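BAG family molecular chaperone regulator 1 (Arabidopsis thaliana, PDB 4HWC) probably acts as a co-chaperone that binds the ATPase domain of HSP70/HSC70 chaperones through its BAG domain and regulates programmed cell death and stress responses. Local coordinates at residues S10-E15 against I53-I58; G21-F26 against Q76-T81. All coordinates share one frame; numbering follows the deposited sequence.

Interaction 1. Residues S10-E15 against I53-I58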
loop_
_atom_site.group_PDB
_atom_site.type_symbol
_atom_site.label_atom_id
_atom_site.label_comp_id
_atom_site.label_asym_id
_atom_site.label_seq_id
_atom_site.Cartn_x
_atom_site.Cartn_y
_atom_site.Cartn_z
ATOM N N SER A 10 0.573 2.788 13.441
ATOM C CA SER A 10 1.731 1.902 13.358
ATOM C C SER A 10 1.245 0.500 13.014
ATOM O O SER A 10 2.003 -0.328 12.509
ATOM C CB SER A 10 2.489 1.872 14.689
ATOM O OG SER A 10 3.174 3.091 14.920
ATOM N N ASP A 11 -0.031 0.250 13.297
ATOM C CA ASP A 11 -0.653 -1.036 13.019
ATOM C C ASP A 11 -0.970 -1.159 11.530
ATOM O O ASP A 11 -0.697 -2.188 10.911
ATOM C CB ASP A 11 -1.930 -1.183 13.845
ATOM C CG ASP A 11 -2.807 -2.318 13.363
ATOM O OD1 ASP A 11 -3.589 -2.100 12.412
ATOM O OD2 ASP A 11 -2.706 -3.430 13.925
ATOM N N ILE A 12 -1.563 -0.111 10.968
ATOM C CA ILE A 12 -1.890 -0.081 9.547
ATOM C C ILE A 12 -0.551 -0.132 8.828
ATOM O O ILE A 12 -0.421 -0.719 7.753
ATOM C CB ILE A 12 -2.621 1.231 9.169
ATOM C CG1 ILE A 12 -4.052 1.198 9.706
ATOM C CG2 ILE A 12 -2.592 1.442 7.657
ATOM C CD1 ILE A 12 -4.854 2.449 9.423
ATOM N N SER A 13 0.443 0.490 9.450
ATOM C CA SER A 13 1.788 0.545 8.907
ATOM C C SER A 13 2.370 -0.852 8.721
ATOM O O SER A 13 3.075 -1.108 7.753
ATOM C CB SER A 13 2.691 1.355 9.834
ATOM O OG SER A 13 3.999 1.431 9.308
ATOM N N LEU A 14 2.074 -1.750 9.655
ATOM C CA LEU A 14 2.572 -3.119 9.578
ATOM C C LEU A 14 1.949 -3.843 8.389
ATOM O O LEU A 14 2.615 -4.618 7.709
ATOM C CB LEU A 14 2.259 -3.872 10.873
ATOM C CG LEU A 14 2.909 -3.326 12.149
ATOM C CD1 LEU A 14 2.430 -4.125 13.350
ATOM C CD2 LEU A 14 4.422 -3.396 12.026
ATOM N N GLU A 15 0.669 -3.582 8.142
ATOM C CA GLU A 15 -0.023 -4.203 7.020
ATOM C C GLU A 15 0.473 -3.595 5.711
ATOM O O GLU A 15 0.575 -4.282 4.692
ATOM C CB GLU A 15 -1.532 -4.007 7.153
ATOM C CG GLU A 15 -2.353 -4.661 6.047
ATOM C CD GLU A 15 -1.925 -6.096 5.749
ATOM O OE1 GLU A 15 -1.344 -6.755 6.640
ATOM O OE2 GLU A 15 -2.183 -6.569 4.620
ATOM N N ILE A 53 -8.695 3.646 3.251
ATOM C CA ILE A 53 -9.973 3.977 3.870
ATOM C C ILE A 53 -9.791 4.023 5.392
ATOM O O ILE A 53 -10.266 4.948 6.045
ATOM C CB ILE A 53 -11.063 2.933 3.498
ATOM C CG1 ILE A 53 -11.332 2.978 1.990
ATOM C CG2 ILE A 53 -12.348 3.214 4.272
ATOM C CD1 ILE A 53 -12.225 1.839 1.480
ATOM N N LYS A 54 -9.094 3.036 5.953
ATOM C CA LYS A 54 -8.853 2.995 7.395
ATOM C C LYS A 54 -8.097 4.244 7.852
ATOM O O LYS A 54 -8.355 4.779 8.928
ATOM C CB LYS A 54 -8.046 1.752 7.784
ATOM C CG LYS A 54 -8.822 0.434 7.735
ATOM C CD LYS A 54 -7.919 -0.731 8.107
ATOM C CE LYS A 54 -8.619 -2.065 7.924
ATOM N NZ LYS A 54 -9.029 -2.287 6.513
ATOM N N LEU A 55 -7.158 4.699 7.029
ATOM C CA LEU A 55 -6.379 5.892 7.352
ATOM C C LEU A 55 -7.008 7.246 7.011
ATOM O O LEU A 55 -6.455 8.290 7.351
ATOM C CB LEU A 55 -5.134 5.967 6.458
ATOM C CG LEU A 55 -4.050 4.913 6.702
ATOM C CD1 LEU A 55 -3.042 4.931 5.550
ATOM C CD2 LEU A 55 -3.350 5.187 8.031
ATOM N N ASP A 56 -8.156 7.228 6.341
ATOM C CA ASP A 56 -8.833 8.463 5.944
ATOM C C ASP A 56 -9.837 8.734 7.066
ATOM O O ASP A 56 -10.761 9.533 6.895
ATOM C CB ASP A 56 -9.565 8.333 4.599
ATOM C CG ASP A 56 -10.168 9.650 4.115
ATOM O OD1 ASP A 56 -9.428 10.650 4.005
ATOM O OD2 ASP A 56 -11.384 9.683 3.828
ATOM N N ALA A 57 -9.643 8.085 8.214
ATOM C CA ALA A 57 -10.543 8.259 9.352
ATOM C C ALA A 57 -9.857 8.286 10.722
ATOM O O ALA A 57 -10.532 8.329 11.750
ATOM C CB ALA A 57 -11.610 7.171 9.332
ATOM N N ILE A 58 -8.529 8.251 10.748
ATOM C CA ILE A 58 -7.809 8.292 12.018
ATOM C C ILE A 58 -7.479 9.740 12.365
ATOM O O ILE A 58 -6.716 10.391 11.658
ATOM C CB ILE A 58 -6.495 7.490 11.949
ATOM C CG1 ILE A 58 -6.801 6.016 11.677
ATOM C CG2 ILE A 58 -5.720 7.650 13.250
ATOM C CD1 ILE A 58 -5.564 5.134 11.604
#
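Ile-12 of helix 5-31 lays its side chain against Lys-54 and Leu-55 and the loop residue Ile-58. The contact is made by carbon atoms, with no hydrogen bond between the two segments. CD1 of Ile-12 is shared by three partners, lying 3.4 Å from CD2 of Leu-55, closer than carbons usually pack, and 3.5 Å from CD1 of Ile-58, which it meets tip to tip. The fully extended chi2 (179°) of Ile-12 carries CD1 out this far, while its CG2 branch, 3.8 Å from CD2 of Leu-55, lies against the same leucine. A beta-branched isoleucine suits this place because both of its arms close on the same methyl of the leucine, and CG2 also lies against CG of Leu-55.

The aliphatic part of a charged residue adds the third wall. CB of Lys-54 comes within 3.7 Å of CD1 of Ile-12, but the chain then leads away and its ammonium makes a weak, long ion pair with Glu-51. A lysine can thus lend carbon to an apolar patch and keep its charge outside.

Ile-58, in the loop that follows helix 38-55, reaches back to Ile-12. Helix 62-88 supplies the third side of the bundle: Leu-55 also touches Gln-71 and Val-72, its carbonyl oxygen accepts a hydrogen bond from Arg-68, and Ile-58 packs on Arg-68.

Interaction 2. Residues G21-F26 against Q76-T81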
loop_
_atom_site.group_PDB
_atom_site.type_symbol
_atom_site.label_atom_id
_atom_site.label_comp_id
_atom_site.label_asym_id
_atom_site.label_seq_id
_atom_site.Cartn_x
_atom_site.Cartn_y
_atom_site.Cartn_z
ATOM N N GLY A 21 5.617 -5.578 0.470
ATOM C CA GLY A 21 6.447 -6.725 0.138
ATOM C C GLY A 21 5.868 -7.414 -1.084
ATOM O O GLY A 21 6.606 -7.902 -1.948
ATOM N N ARG A 22 4.542 -7.462 -1.155
ATOM C CA ARG A 22 3.885 -8.070 -2.313
ATOM C C ARG A 22 4.148 -7.241 -3.558
ATOM O O ARG A 22 4.344 -7.772 -4.650
ATOM C CB ARG A 22 2.379 -8.152 -2.095
ATOM C CG ARG A 22 1.905 -9.048 -0.978
ATOM C CD ARG A 22 0.584 -9.658 -1.397
ATOM N NE ARG A 22 -0.317 -9.903 -0.271
ATOM C CZ ARG A 22 -1.466 -10.562 -0.400
ATOM N NH1 ARG A 22 -1.837 -11.040 -1.582
ATOM N NH2 ARG A 22 -2.265 -10.715 0.667
ATOM N N VAL A 23 4.161 -5.922 -3.405
ATOM C CA VAL A 23 4.435 -5.051 -4.533
ATOM C C VAL A 23 5.842 -5.367 -5.031
ATOM O O VAL A 23 6.059 -5.553 -6.230
ATOM C CB VAL A 23 4.343 -3.549 -4.143
ATOM C CG1 VAL A 23 4.816 -2.677 -5.311
ATOM C CG2 VAL A 23 2.903 -3.199 -3.804
ATOM N N SER A 24 6.789 -5.452 -4.102
ATOM C CA SER A 24 8.172 -5.765 -4.447
ATOM C C SER A 24 8.264 -7.118 -5.155
ATOM O O SER A 24 9.035 -7.278 -6.093
ATOM C CB SER A 24 9.039 -5.769 -3.177
ATOM O OG SER A 24 10.381 -6.104 -3.476
ATOM N N ALA A 25 7.479 -8.094 -4.704
ATOM C CA ALA A 25 7.489 -9.417 -5.333
ATOM C C ALA A 25 6.998 -9.322 -6.776
ATOM O O ALA A 25 7.573 -9.926 -7.680
ATOM C CB ALA A 25 6.612 -10.374 -4.547
ATOM N N PHE A 26 5.931 -8.557 -6.987
ATOM C CA PHE A 26 5.366 -8.376 -8.320
ATOM C C PHE A 26 6.383 -7.714 -9.238
ATOM O O PHE A 26 6.492 -8.054 -10.420
ATOM C CB PHE A 26 4.100 -7.504 -8.263
ATOM C CG PHE A 26 2.888 -8.205 -7.704
ATOM C CD1 PHE A 26 2.826 -9.595 -7.645
ATOM C CD2 PHE A 26 1.785 -7.466 -7.268
ATOM C CE1 PHE A 26 1.688 -10.244 -7.159
ATOM C CE2 PHE A 26 0.640 -8.103 -6.783
ATOM C CZ PHE A 26 0.592 -9.497 -6.728
ATOM N N GLN A 76 -0.465 5.502 -1.484
ATOM C CA GLN A 76 -0.647 6.136 -2.778
ATOM C C GLN A 76 0.492 5.732 -3.720
ATOM O O GLN A 76 0.264 5.446 -4.897
ATOM C CB GLN A 76 -0.695 7.663 -2.619
ATOM C CG GLN A 76 -1.987 8.166 -1.969
ATOM C CD GLN A 76 -1.955 9.645 -1.623
ATOM O OE1 GLN A 76 -2.987 10.242 -1.305
ATOM N NE2 GLN A 76 -0.773 10.239 -1.667
ATOM N N ASN A 77 1.713 5.692 -3.192
ATOM C CA ASN A 77 2.872 5.323 -3.995
ATOM C C ASN A 77 2.778 3.879 -4.467
ATOM O O ASN A 77 3.076 3.590 -5.619
ATOM C CB ASN A 77 4.179 5.505 -3.204
ATOM C CG ASN A 77 4.576 6.960 -3.044
ATOM O OD1 ASN A 77 4.008 7.845 -3.676
ATOM N ND2 ASN A 77 5.570 7.209 -2.198
ATOM N N TYR A 78 2.381 2.970 -3.577
ATOM C CA TYR A 78 2.270 1.563 -3.960
ATOM C C TYR A 78 1.162 1.346 -4.983
ATOM O O TYR A 78 1.326 0.569 -5.920
ATOM C CB TYR A 78 2.011 0.677 -2.742
ATOM C CG TYR A 78 3.205 0.496 -1.831
ATOM C CD1 TYR A 78 4.478 0.232 -2.343
ATOM C CD2 TYR A 78 3.046 0.516 -0.453
ATOM C CE1 TYR A 78 5.568 0.002 -1.484
ATOM C CE2 TYR A 78 4.116 0.289 0.404
ATOM C CZ TYR A 78 5.368 0.026 -0.114
ATOM O OH TYR A 78 6.404 -0.206 0.762
ATOM N N VAL A 79 0.030 2.021 -4.812
ATOM C CA VAL A 79 -1.053 1.860 -5.779
ATOM C C VAL A 79 -0.581 2.391 -7.134
ATOM O O VAL A 79 -0.882 1.819 -8.181
ATOM C CB VAL A 79 -2.338 2.599 -5.320
ATOM C CG1 VAL A 79 -3.404 2.535 -6.420
ATOM C CG2 VAL A 79 -2.878 1.943 -4.060
ATOM N N GLU A 80 0.179 3.479 -7.103
ATOM C CA GLU A 80 0.717 4.085 -8.316
ATOM C C GLU A 80 1.630 3.080 -9.020
ATOM O O GLU A 80 1.582 2.919 -10.238
ATOM C CB GLU A 80 1.508 5.342 -7.949
ATOM C CG GLU A 80 2.153 6.068 -9.116
ATOM C CD GLU A 80 2.890 7.317 -8.661
ATOM O OE1 GLU A 80 3.161 8.191 -9.504
ATOM O OE2 GLU A 80 3.200 7.422 -7.452
ATOM N N THR A 81 2.465 2.409 -8.238
ATOM C CA THR A 81 3.378 1.403 -8.771
ATOM C C THR A 81 2.592 0.232 -9.358
ATOM O O THR A 81 2.913 -0.260 -10.445
ATOM C CB THR A 81 4.317 0.896 -7.658
ATOM O OG1 THR A 81 5.152 1.977 -7.223
ATOM C CG2 THR A 81 5.194 -0.250 -8.154
#
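In the three-helix bundle of the BAG domain, helix 5-31 packs against helix 62-88 through Val-23, which faces Tyr-78 and Thr-81. The CA atoms of Val-23 and Tyr-78 are 7.0 Å apart, close enough for a short beta-branched side chain to meet the side chains of the other helix. CG2 of Val-23 approaches the tyrosine ring obliquely, 4.0 Å from CD1 of Tyr-78, and lies 4.1 Å from CB of Tyr-78. CG1, anti to the backbone N (chi1 173°), is turned mainly to Thr-81 and touches CD1 of Tyr-78 more loosely.

An alanine in place of Val-23 would lose both methyls and is likely to open a gap between the two helices, leaving the Tyr-78 ring less firmly backed and CG2 of Thr-81 without its partner. Tyrosine suits a partly exposed position, since its ring carbons can pack on the valine while its hydroxyl lies at the far end of the ring. Val-16, earlier in helix 5-31, also touches Tyr-78, and Leu-82 of helix 62-88 extends the apolar surface around Val-23. Threonine offers a different atom on each branch: OG1 stays near the carbonyl oxygen of Asn-77, whereas CG2 of Thr-81 meets CG1 of Val-23 at 3.8 Å.

How the interactions relate
Helix 5-31 takes part in both contacts, using residues about three turns apart. Interaction 1 joins it to the end of helix 38-55 and the loop beyond, and interaction 2 joins it to helix 62-88, so together they tie the first helix to each of the other two. Their centres are about 16 Å apart and their nearest atoms about 6 Å apart, without touching. Interaction 2 sits nearer the middle of the chain, its centre about 6 Å from the chain's centre against about 10 Å for interaction 1. Both are apolar contacts within the BAG domain, the one centred on an isoleucine and the other on a valine.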